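Local coordinates for protein prephenate dehydrogenase (Corynebacterium glutamicum ATCC 13032, PDB 3KTD) that probably catalyses the NAD(P)+-dependent oxidative decarboxylation of prephenate to 4-hydroxyphenylpyruvate, a step toward tyrosine, at residues I72-P77 with S83-V88; S123-G128 with G140-A145; L260-E265 with E278-N283. All coordinates share one frame; numbering follows the deposited sequence.

Contact 1. Residues I72-P77 with S83-V88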
ATOM      1  N   ILE A  72     -31.874 -13.084   8.580  1.00 34.24           N
ATOM      2  CA  ILE A  72     -30.944 -12.873   9.688  1.00 34.81           C
ATOM      3  C   ILE A  72     -29.521 -12.663   9.174  1.00 35.81           C
ATOM      4  O   ILE A  72     -28.979 -13.519   8.475  1.00 36.35           O
ATOM      5  CB  ILE A  72     -30.937 -14.074  10.653  1.00 34.60           C
ATOM      6  CG1 ILE A  72     -32.338 -14.331  11.211  1.00 35.70           C
ATOM      7  CG2 ILE A  72     -29.961 -13.840  11.792  1.00 33.73           C
ATOM      8  CD1 ILE A  72     -32.398 -15.457  12.235  1.00 34.58           C
ATOM      9  N   VAL A  73     -28.909 -11.532   9.515  1.00 35.78           N
ATOM     10  CA  VAL A  73     -27.535 -11.266   9.106  1.00 35.74           C
ATOM     11  C   VAL A  73     -26.606 -11.536  10.284  1.00 35.76           C
ATOM     12  O   VAL A  73     -26.718 -10.891  11.328  1.00 36.01           O
ATOM     13  CB  VAL A  73     -27.352  -9.806   8.642  1.00 35.83           C
ATOM     14  CG1 VAL A  73     -25.885  -9.522   8.349  1.00 35.11           C
ATOM     15  CG2 VAL A  73     -28.209  -9.512   7.421  1.00 35.58           C
ATOM     16  N   LEU A  74     -25.704 -12.499  10.137  1.00 35.44           N
ATOM     17  CA  LEU A  74     -24.741 -12.768  11.197  1.00 35.06           C
ATOM     18  C   LEU A  74     -23.539 -11.870  10.937  1.00 34.96           C
ATOM     19  O   LEU A  74     -22.633 -12.226  10.186  1.00 34.16           O
ATOM     20  CB  LEU A  74     -24.353 -14.248  11.251  1.00 34.91           C
ATOM     21  CG  LEU A  74     -25.514 -15.250  11.273  1.00 34.05           C
ATOM     22  CD1 LEU A  74     -24.991 -16.643  11.622  1.00 33.73           C
ATOM     23  CD2 LEU A  74     -26.600 -14.839  12.242  1.00 30.67           C
ATOM     24  N   ALA A  75     -23.573 -10.690  11.558  1.00 35.53           N
ATOM     25  CA  ALA A  75     -22.549  -9.650  11.409  1.00 35.02           C
ATOM     26  C   ALA A  75     -21.548  -9.725  12.558  1.00 35.05           C
ATOM     27  O   ALA A  75     -21.384  -8.779  13.333  1.00 35.09           O
ATOM     28  CB  ALA A  75     -23.213  -8.273  11.364  1.00 34.41           C
ATOM     29  N   VAL A  76     -20.878 -10.865  12.650  1.00 35.58           N
ATOM     30  CA  VAL A  76     -19.906 -11.119  13.705  1.00 36.08           C
ATOM     31  C   VAL A  76     -18.602 -11.658  13.115  1.00 37.43           C
ATOM     32  O   VAL A  76     -18.555 -12.019  11.935  1.00 37.67           O
ATOM     33  CB  VAL A  76     -20.485 -12.106  14.725  1.00 35.66           C
ATOM     34  CG1 VAL A  76     -21.716 -11.498  15.405  1.00 31.85           C
ATOM     35  CG2 VAL A  76     -20.828 -13.422  14.053  1.00 35.13           C
ATOM     36  N   PRO A  77     -17.522 -11.679  13.915  1.00 39.47           N
ATOM     37  CA  PRO A  77     -16.263 -12.248  13.410  1.00 40.38           C
ATOM     38  C   PRO A  77     -16.319 -13.768  13.310  1.00 41.14           C
ATOM     39  O   PRO A  77     -17.133 -14.403  13.981  1.00 40.57           O
ATOM     40  CB  PRO A  77     -15.231 -11.816  14.456  1.00 40.60           C
ATOM     41  CG  PRO A  77     -16.020 -11.553  15.695  1.00 39.76           C
ATOM     42  CD  PRO A  77     -17.345 -11.038  15.232  1.00 40.08           C
ATOM     43  N   SER A  83     -21.296 -20.210  17.359  1.00 36.46           N
ATOM     44  CA  SER A  83     -22.239 -20.046  18.446  1.00 36.88           C
ATOM     45  C   SER A  83     -23.511 -19.358  17.948  1.00 36.47           C
ATOM     46  O   SER A  83     -24.597 -19.645  18.434  1.00 36.48           O
ATOM     47  CB  SER A  83     -21.622 -19.296  19.628  1.00 37.12           C
ATOM     48  OG  SER A  83     -21.540 -17.913  19.380  1.00 38.55           O
ATOM     49  N   LEU A  84     -23.376 -18.455  16.985  1.00 36.26           N
ATOM     50  CA  LEU A  84     -24.546 -17.785  16.408  1.00 36.34           C
ATOM     51  C   LEU A  84     -25.316 -18.728  15.467  1.00 35.74           C
ATOM     52  O   LEU A  84     -26.533 -18.626  15.345  1.00 35.72           O
ATOM     53  CB  LEU A  84     -24.151 -16.484  15.693  1.00 36.43           C
ATOM     54  CG  LEU A  84     -24.177 -15.177  16.499  1.00 36.64           C
ATOM     55  CD1 LEU A  84     -25.610 -14.692  16.679  1.00 39.67           C
ATOM     56  CD2 LEU A  84     -23.486 -15.303  17.847  1.00 37.52           C
ATOM     57  N   LEU A  85     -24.609 -19.638  14.802  1.00 34.71           N
ATOM     58  CA  LEU A  85     -25.273 -20.634  13.976  1.00 33.69           C
ATOM     59  C   LEU A  85     -26.097 -21.532  14.883  1.00 33.34           C
ATOM     60  O   LEU A  85     -27.271 -21.743  14.641  1.00 33.18           O
ATOM     61  CB  LEU A  85     -24.269 -21.473  13.191  1.00 33.24           C
ATOM     62  CG  LEU A  85     -23.693 -20.852  11.923  1.00 32.13           C
ATOM     63  CD1 LEU A  85     -22.537 -21.698  11.403  1.00 31.57           C
ATOM     64  CD2 LEU A  85     -24.765 -20.687  10.864  1.00 28.96           C
ATOM     65  N   ASP A  86     -25.473 -22.034  15.942  1.00 33.34           N
ATOM     66  CA  ASP A  86     -26.155 -22.875  16.920  1.00 32.80           C
ATOM     67  C   ASP A  86     -27.326 -22.148  17.569  1.00 33.17           C
ATOM     68  O   ASP A  86     -28.365 -22.761  17.843  1.00 34.27           O
ATOM     69  CB  ASP A  86     -25.181 -23.371  17.990  1.00 32.07           C
ATOM     70  CG  ASP A  86     -24.163 -24.365  17.447  1.00 31.78           C
ATOM     71  OD1 ASP A  86     -24.381 -24.913  16.354  1.00 32.08           O
ATOM     72  OD2 ASP A  86     -23.135 -24.599  18.111  1.00 31.32           O
ATOM     73  N   ALA A  87     -27.175 -20.849  17.802  1.00 32.66           N
ATOM     74  CA  ALA A  87     -28.249 -20.055  18.399  1.00 32.70           C
ATOM     75  C   ALA A  87     -29.447 -19.935  17.458  1.00 32.84           C
ATOM     76  O   ALA A  87     -30.588 -19.985  17.896  1.00 32.35           O
ATOM     77  CB  ALA A  87     -27.737 -18.670  18.782  1.00 32.35           C
ATOM     78  N   VAL A  88     -29.163 -19.767  16.169  1.00 33.55           N
ATOM     79  CA  VAL A  88     -30.190 -19.610  15.139  1.00 33.95           C
ATOM     80  C   VAL A  88     -30.901 -20.934  14.848  1.00 35.20           C
ATOM     81  O   VAL A  88     -32.130 -20.975  14.725  1.00 34.91           O
ATOM     82  CB  VAL A  88     -29.570 -19.052  13.829  1.00 33.66           C
ATOM     83  CG1 VAL A  88     -30.535 -19.211  12.650  1.00 33.02           C
ATOM     84  CG2 VAL A  88     -29.162 -17.609  14.015  1.00 27.41           C
TER
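Leu-74 and Leu-84 mark the closer end of a strand-on-helix packing in which the short axes of strand 72-74 and helix segment 83-88 pass 10.3 Å apart and run nearly antiparallel, at 160°. The backbones diverge slightly toward the other end: the CA atoms of Leu-74 and Leu-84 are 7.2 Å apart, whereas the CA atoms of Ile-72 and Val-88 are 8.7 Å apart. The intervening layer is purely aliphatic. Leu-74 reaches the helix with both branches. Its CD1 lies 4.1 Å from Leu-85 CD2, the two side chains crossing at about a right angle, and also rests 4.2 Å from Leu-84 CB, where the leucines slide past each other in opposite directions. The second branch, Leu-74 CD2, meets Val-88 CG2 at 4.2 Å. With CG1 of Val-88 anti to its backbone N (chi1 166°) and CG2 anti to the carbonyl carbon, the two methyls are shared out: CG2 goes to Leu-74, while CG1 lies 4.2 Å from Ile-72 CD1. That methyl of Ile-72 is carried outward by an extended chain (chi2 -177°). Leu-85 joins only through its far end, since its CB points away from the strand. All five touching residues are buried, as expected where a helix is laid on a Rossmann sheet. Helix 78-91 is the crossover of the beta-alpha-beta unit running from strand 71-74 to strand 97-99. Leu-14 of the adjacent strand 11-14 touches Ile-72, Leu-74 and Leu-84, and Leu-62 of helix 58-67 closes over Ile-72 and Val-88.

Contact 2. Residues S123-G128 with G140-A145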
ATOM      1  N   SER A 123     -22.418 -14.327   2.275  1.00 33.72           N
ATOM      2  CA  SER A 123     -22.093 -13.046   1.711  1.00 34.81           C
ATOM      3  C   SER A 123     -20.846 -12.465   2.350  1.00 34.52           C
ATOM      4  O   SER A 123     -20.464 -12.834   3.448  1.00 34.24           O
ATOM      5  CB  SER A 123     -23.265 -12.094   1.844  1.00 35.73           C
ATOM      6  OG  SER A 123     -23.137 -11.299   3.001  1.00 37.43           O
ATOM      7  N   HIS A 124     -20.213 -11.556   1.634  1.00 35.71           N
ATOM      8  CA  HIS A 124     -18.990 -10.919   2.095  1.00 37.00           C
ATOM      9  C   HIS A 124     -18.875  -9.520   1.515  1.00 37.71           C
ATOM     10  O   HIS A 124     -18.664  -9.394   0.319  1.00 37.78           O
ATOM     11  CB  HIS A 124     -17.771 -11.756   1.680  1.00 36.54           C
ATOM     12  CG  HIS A 124     -16.454 -11.109   1.988  1.00 37.63           C
ATOM     13  ND1 HIS A 124     -15.323 -11.326   1.230  1.00 38.07           N
ATOM     14  CD2 HIS A 124     -16.093 -10.240   2.964  1.00 37.61           C
ATOM     15  CE1 HIS A 124     -14.320 -10.630   1.735  1.00 37.93           C
ATOM     16  NE2 HIS A 124     -14.762  -9.957   2.783  1.00 37.76           N
ATOM     17  N   PRO A 125     -19.051  -8.475   2.345  1.00 39.54           N
ATOM     18  CA  PRO A 125     -18.779  -7.103   1.888  1.00 41.48           C
ATOM     19  C   PRO A 125     -17.289  -6.794   1.906  1.00 44.11           C
ATOM     20  O   PRO A 125     -16.590  -7.199   2.838  1.00 44.29           O
ATOM     21  CB  PRO A 125     -19.495  -6.239   2.929  1.00 41.14           C
ATOM     22  CG  PRO A 125     -19.572  -7.081   4.140  1.00 39.73           C
ATOM     23  CD  PRO A 125     -19.745  -8.481   3.645  1.00 39.66           C
HETATM   24  N   MSE A 126     -16.794  -6.083   0.899  1.00 47.39           N
HETATM   25  CA  MSE A 126     -15.388  -5.683   0.887  1.00 49.96           C
HETATM   26  C   MSE A 126     -15.220  -4.416   1.733  1.00 52.53           C
HETATM   27  O   MSE A 126     -14.488  -3.500   1.353  1.00 53.57           O
HETATM   28  CB  MSE A 126     -14.880  -5.430  -0.536  1.00 50.00           C
HETATM   29  CG  MSE A 126     -15.062  -6.572  -1.511  1.00 51.85           C
HETATM   30 SE   MSE A 126     -14.473  -8.317  -0.904  0.75 57.76          SE
HETATM   31  CE  MSE A 126     -12.628  -7.879  -0.366  1.00 61.46           C
ATOM     32  N   ALA A 127     -15.887  -4.372   2.887  1.00 54.63           N
ATOM     33  CA  ALA A 127     -15.810  -3.232   3.792  1.00 56.29           C
ATOM     34  C   ALA A 127     -14.497  -3.272   4.576  1.00 58.90           C
ATOM     35  O   ALA A 127     -13.564  -4.008   4.217  1.00 59.34           O
ATOM     36  CB  ALA A 127     -16.980  -3.234   4.730  1.00 55.76           C
ATOM     37  N   GLY A 128     -14.430  -2.482   5.647  1.00 61.07           N
ATOM     38  CA  GLY A 128     -13.213  -2.351   6.451  1.00 62.57           C
ATOM     39  C   GLY A 128     -12.880  -3.531   7.353  1.00 63.99           C
ATOM     40  O   GLY A 128     -13.088  -4.691   6.980  1.00 63.35           O
ATOM     41  N   GLY A 140     -23.346   5.069   4.500  1.00 40.12           N
ATOM     42  CA  GLY A 140     -22.811   4.876   3.156  1.00 39.48           C
ATOM     43  C   GLY A 140     -21.502   4.123   3.038  1.00 38.64           C
ATOM     44  O   GLY A 140     -20.750   4.356   2.103  1.00 38.36           O
ATOM     45  N   LEU A 141     -21.237   3.207   3.964  1.00 38.23           N
ATOM     46  CA  LEU A 141     -20.017   2.404   3.925  1.00 38.42           C
ATOM     47  C   LEU A 141     -19.936   1.548   2.667  1.00 38.72           C
ATOM     48  O   LEU A 141     -18.854   1.365   2.093  1.00 40.07           O
ATOM     49  CB  LEU A 141     -19.935   1.489   5.154  1.00 38.14           C
ATOM     50  CG  LEU A 141     -18.778   0.486   5.198  1.00 38.23           C
ATOM     51  CD1 LEU A 141     -17.437   1.204   5.301  1.00 36.83           C
ATOM     52  CD2 LEU A 141     -18.960  -0.487   6.351  1.00 37.48           C
ATOM     53  N   PHE A 142     -21.088   1.041   2.241  1.00 37.54           N
ATOM     54  CA  PHE A 142     -21.174   0.085   1.150  1.00 36.84           C
ATOM     55  C   PHE A 142     -21.415   0.696  -0.228  1.00 36.42           C
ATOM     56  O   PHE A 142     -21.424  -0.032  -1.223  1.00 35.67           O
ATOM     57  CB  PHE A 142     -22.296  -0.912   1.460  1.00 37.20           C
ATOM     58  CG  PHE A 142     -22.156  -1.571   2.798  1.00 35.20           C
ATOM     59  CD1 PHE A 142     -21.203  -2.566   2.997  1.00 36.16           C
ATOM     60  CD2 PHE A 142     -22.957  -1.188   3.860  1.00 32.36           C
ATOM     61  CE1 PHE A 142     -21.060  -3.169   4.235  1.00 36.79           C
ATOM     62  CE2 PHE A 142     -22.829  -1.788   5.092  1.00 31.92           C
ATOM     63  CZ  PHE A 142     -21.880  -2.780   5.285  1.00 35.82           C
ATOM     64  N   LYS A 143     -21.615   2.012  -0.293  1.00 36.40           N
ATOM     65  CA  LYS A 143     -21.870   2.668  -1.568  1.00 36.77           C
ATOM     66  C   LYS A 143     -20.692   2.398  -2.500  1.00 37.43           C
ATOM     67  O   LYS A 143     -19.532   2.672  -2.159  1.00 37.24           O
ATOM     68  CB  LYS A 143     -22.109   4.177  -1.393  1.00 36.46           C
ATOM     69  N   ARG A 144     -20.998   1.811  -3.655  1.00 37.78           N
ATOM     70  CA  ARG A 144     -20.002   1.484  -4.681  1.00 38.09           C
ATOM     71  C   ARG A 144     -18.930   0.493  -4.184  1.00 37.69           C
ATOM     72  O   ARG A 144     -17.865   0.360  -4.805  1.00 38.29           O
ATOM     73  CB  ARG A 144     -19.358   2.761  -5.271  1.00 38.66           C
ATOM     74  CG  ARG A 144     -20.350   3.736  -5.960  1.00 39.87           C
ATOM     75  N   ALA A 145     -19.224  -0.211  -3.087  1.00 36.15           N
ATOM     76  CA  ALA A 145     -18.344  -1.255  -2.560  1.00 35.06           C
ATOM     77  C   ALA A 145     -18.841  -2.579  -3.095  1.00 34.93           C
ATOM     78  O   ALA A 145     -20.036  -2.726  -3.365  1.00 35.34           O
ATOM     79  CB  ALA A 145     -18.369  -1.268  -1.050  1.00 34.34           C
TER
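Phe-142 O accepts the backbone N of Ala-145 at 2.9 Å, closing the type II beta turn that begins at Phe-142. The ring meets segment 123-128 chiefly through CE1, with CD1 next to it. Phe-142 CE1 stands 3.7 Å from Pro-125 CB, and Phe-142 CD1 is 4.1 Å from that same carbon, the two side chains lying side by side and pointing the same way. Ala-127 CB approaches Phe-142 CE1 at 4.1 Å; both it and the proline carbon come in obliquely. The alanine methyl is also met by Leu-141 CD2, at 3.8 Å. Because CG of Leu-141 is anti to the backbone N (chi1 174°), the side chain extends toward Ala-127, and CD2 lies 3.8 Å above one face of the Phe-142 ring, offset toward its rim. Carbon contacts thus carry the whole meeting. It joins the end of strand 120-125 and the residues just after it to the loop leading into strand 146-149, whose Trp-147 touches both Pro-125 and the Phe-142 ring, while helix 18-29 meets Ala-127 through Ile-19 and both Leu-141 and Phe-142 through Ser-22.

Contact 3. Residues L260-E265 with E278-N283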
ATOM      1  N   LEU A 260       6.364 -16.522  -3.397  1.00 32.04           N
ATOM      2  CA  LEU A 260       7.733 -16.995  -3.165  1.00 31.93           C
ATOM      3  C   LEU A 260       8.445 -17.363  -4.465  1.00 31.32           C
ATOM      4  O   LEU A 260       9.638 -17.113  -4.615  1.00 30.78           O
ATOM      5  CB  LEU A 260       7.743 -18.180  -2.201  1.00 32.06           C
ATOM      6  CG  LEU A 260       7.296 -17.856  -0.771  1.00 33.29           C
ATOM      7  CD1 LEU A 260       7.068 -19.124   0.035  1.00 32.93           C
ATOM      8  CD2 LEU A 260       8.296 -16.945  -0.070  1.00 33.76           C
ATOM      9  N   ALA A 261       7.718 -17.950  -5.406  1.00 31.02           N
ATOM     10  CA  ALA A 261       8.307 -18.289  -6.690  1.00 30.63           C
ATOM     11  C   ALA A 261       8.768 -17.019  -7.396  1.00 31.07           C
ATOM     12  O   ALA A 261       9.901 -16.950  -7.889  1.00 31.74           O
ATOM     13  CB  ALA A 261       7.323 -19.043  -7.545  1.00 30.00           C
ATOM     14  N   ILE A 262       7.890 -16.015  -7.438  1.00 31.02           N
ATOM     15  CA  ILE A 262       8.188 -14.747  -8.106  1.00 31.06           C
ATOM     16  C   ILE A 262       9.374 -14.064  -7.425  1.00 31.73           C
ATOM     17  O   ILE A 262      10.297 -13.604  -8.093  1.00 31.25           O
ATOM     18  CB  ILE A 262       6.956 -13.816  -8.125  1.00 31.22           C
ATOM     19  CG1 ILE A 262       5.855 -14.407  -9.013  1.00 32.32           C
ATOM     20  CG2 ILE A 262       7.313 -12.436  -8.654  1.00 29.08           C
ATOM     21  CD1 ILE A 262       4.522 -13.687  -8.914  1.00 32.32           C
ATOM     22  N   LEU A 263       9.355 -14.036  -6.097  1.00 33.04           N
ATOM     23  CA  LEU A 263      10.431 -13.432  -5.310  1.00 34.41           C
ATOM     24  C   LEU A 263      11.763 -14.182  -5.442  1.00 36.46           C
ATOM     25  O   LEU A 263      12.820 -13.565  -5.390  1.00 36.93           O
ATOM     26  CB  LEU A 263      10.035 -13.314  -3.833  1.00 33.37           C
ATOM     27  CG  LEU A 263       9.056 -12.188  -3.513  1.00 31.73           C
ATOM     28  CD1 LEU A 263       8.428 -12.393  -2.137  1.00 29.43           C
ATOM     29  CD2 LEU A 263       9.744 -10.833  -3.615  1.00 25.86           C
ATOM     30  N   HIS A 264      11.715 -15.499  -5.599  1.00 38.07           N
ATOM     31  CA  HIS A 264      12.932 -16.271  -5.840  1.00 39.91           C
ATOM     32  C   HIS A 264      13.517 -15.890  -7.196  1.00 39.83           C
ATOM     33  O   HIS A 264      14.710 -15.621  -7.302  1.00 39.83           O
ATOM     34  CB  HIS A 264      12.651 -17.769  -5.800  1.00 40.91           C
ATOM     35  CG  HIS A 264      13.859 -18.612  -6.064  1.00 46.78           C
ATOM     36  ND1 HIS A 264      14.812 -18.868  -5.102  1.00 52.64           N
ATOM     37  CD2 HIS A 264      14.271 -19.253  -7.183  1.00 51.15           C
ATOM     38  CE1 HIS A 264      15.757 -19.637  -5.617  1.00 54.24           C
ATOM     39  NE2 HIS A 264      15.453 -19.884  -6.878  1.00 52.82           N
ATOM     40  N   GLU A 265      12.665 -15.857  -8.221  1.00 40.25           N
ATOM     41  CA  GLU A 265      13.060 -15.425  -9.572  1.00 40.66           C
ATOM     42  C   GLU A 265      13.658 -14.016  -9.517  1.00 39.49           C
ATOM     43  O   GLU A 265      14.653 -13.723 -10.176  1.00 39.59           O
ATOM     44  CB  GLU A 265      11.848 -15.432 -10.517  1.00 41.75           C
ATOM     45  CG  GLU A 265      12.176 -15.247 -12.015  1.00 46.32           C
ATOM     46  CD  GLU A 265      12.431 -16.562 -12.763  1.00 54.13           C
ATOM     47  OE1 GLU A 265      12.425 -17.645 -12.127  1.00 59.66           O
ATOM     48  OE2 GLU A 265      12.630 -16.510 -14.003  1.00 56.61           O
ATOM     49  N   GLU A 278      13.806  -7.189 -14.991  1.00 38.46           N
ATOM     50  CA  GLU A 278      12.846  -6.795 -16.039  1.00 39.36           C
ATOM     51  C   GLU A 278      11.523  -7.496 -15.852  1.00 38.32           C
ATOM     52  O   GLU A 278      10.490  -6.850 -15.755  1.00 38.30           O
ATOM     53  CB  GLU A 278      13.325  -7.141 -17.457  1.00 40.24           C
ATOM     54  CG  GLU A 278      13.999  -6.015 -18.194  1.00 45.60           C
ATOM     55  CD  GLU A 278      13.974  -6.174 -19.714  1.00 51.49           C
ATOM     56  OE1 GLU A 278      12.957  -6.684 -20.244  1.00 54.16           O
ATOM     57  OE2 GLU A 278      14.966  -5.763 -20.373  1.00 50.72           O
ATOM     58  N   GLN A 279      11.569  -8.823 -15.831  1.00 37.81           N
ATOM     59  CA  GLN A 279      10.363  -9.636 -15.713  1.00 38.39           C
ATOM     60  C   GLN A 279       9.474  -9.178 -14.547  1.00 36.74           C
ATOM     61  O   GLN A 279       8.299  -8.893 -14.746  1.00 36.83           O
ATOM     62  CB  GLN A 279      10.717 -11.130 -15.612  1.00 38.97           C
ATOM     63  CG  GLN A 279       9.526 -12.031 -15.286  1.00 43.39           C
ATOM     64  CD  GLN A 279       9.760 -13.501 -15.642  1.00 48.25           C
ATOM     65  OE1 GLN A 279      10.478 -13.811 -16.597  1.00 51.67           O
ATOM     66  NE2 GLN A 279       9.130 -14.407 -14.890  1.00 45.03           N
ATOM     67  N   LEU A 280      10.035  -9.074 -13.350  1.00 34.75           N
ATOM     68  CA  LEU A 280       9.252  -8.637 -12.197  1.00 33.80           C
ATOM     69  C   LEU A 280       8.655  -7.244 -12.420  1.00 33.24           C
ATOM     70  O   LEU A 280       7.488  -7.004 -12.097  1.00 32.36           O
ATOM     71  CB  LEU A 280      10.119  -8.613 -10.941  1.00 33.29           C
ATOM     72  CG  LEU A 280       9.395  -8.206  -9.664  1.00 33.31           C
ATOM     73  CD1 LEU A 280       8.443  -9.303  -9.239  1.00 34.32           C
ATOM     74  CD2 LEU A 280      10.394  -7.893  -8.571  1.00 34.09           C
ATOM     75  N   ALA A 281       9.472  -6.340 -12.967  1.00 32.06           N
ATOM     76  CA  ALA A 281       9.082  -4.954 -13.181  1.00 31.11           C
ATOM     77  C   ALA A 281       8.055  -4.752 -14.293  1.00 30.70           C
ATOM     78  O   ALA A 281       7.091  -4.025 -14.085  1.00 31.64           O
ATOM     79  CB  ALA A 281      10.308  -4.102 -13.450  1.00 31.30           C
ATOM     80  N   ASP A 282       8.257  -5.354 -15.468  1.00 29.85           N
ATOM     81  CA  ASP A 282       7.326  -5.220 -16.577  0.50 29.10           C
ATOM     82  C   ASP A 282       6.002  -5.901 -16.189  1.00 29.81           C
ATOM     83  O   ASP A 282       4.932  -5.349 -16.377  1.00 31.26           O
ATOM     84  CB  ASP A 282       7.926  -5.839 -17.851  0.50 28.20           C
ATOM     85  CG  ASP A 282       9.268  -5.194 -18.265  0.50 26.10           C
ATOM     86  OD1 ASP A 282       9.615  -4.100 -17.769  0.50 20.54           O
ATOM     87  OD2 ASP A 282       9.977  -5.785 -19.106  0.50 22.68           O
ATOM     88  N   ASN A 283       6.093  -7.109 -15.623  1.00 29.62           N
ATOM     89  CA  ASN A 283       4.899  -7.865 -15.184  1.00 29.99           C
ATOM     90  C   ASN A 283       4.094  -7.179 -14.084  1.00 29.87           C
ATOM     91  O   ASN A 283       2.860  -7.159 -14.116  1.00 29.33           O
ATOM     92  CB  ASN A 283       5.271  -9.251 -14.644  1.00 30.45           C
ATOM     93  CG  ASN A 283       5.615 -10.239 -15.727  1.00 32.77           C
ATOM     94  OD1 ASN A 283       5.792  -9.884 -16.893  1.00 36.92           O
ATOM     95  ND2 ASN A 283       5.711 -11.502 -15.344  1.00 35.60           N
TER
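Leu-280 sends its side chain across to Ile-262, and its course can be followed atom by atom. CB leaves the helix at an angle to the partner rather than straight at it and stays 5.3 Å from Ile-262 CG2. The next atom, Leu-280 CG, anti to the backbone N (chi1 -178°), brings the branch point to 4.8 Å from Ile-262 CG2. Beyond it the branches part: Leu-280 CD1 makes the contact, 3.4 Å from Ile-262 CG2, whereas CD2 remains 5.5 Å from that methyl. The leucine and isoleucine side chains cross at about a right angle, and the touch is between one methyl of each. On the more exposed side, Glu-265 and Gln-279 face each other. The glutamate chain is bent at chi2 (90°), while that of Gln-279 is extended beyond CG, and the carboxylate and amide planes differ by 29°. Glu-265 OE2 and Gln-279 NE2 are nevertheless 4.2 Å apart, too far for a direct hydrogen bond, so any attraction here is probably weak and electrostatic. Both segments fall within the family's dimerization region, and the second subunit adds to the packing: Ile-203 of that subunit packs on Leu-280 and on Leu-263, and its Ile-210 on Ile-262 and Asn-283. The contact therefore pairs helix 249-270 with helix 278-293, successive along the chain, where helix 187-214 of the second subunit packs against both.

How the contacts relate
Contacts 1 and 2 both belong to the nucleotide-binding part of the chain and reach the same mixed sheet, with centres 19 Å apart; contact 3 lies among the dimerization helices, its centre 43 Å from that of contact 1. Burial follows place. Contact 1 is wholly buried and aliphatic, contact 2 is partly buried and adds an aromatic ring where a loop folds over a strand end, and contact 3 combines one apolar touch with a looser polar pair between exposed side chains. The partner subunit separates them too: it is absent from contact 1, reaches contact 2 through Met-126 alone, and packs on both helices of contact 3.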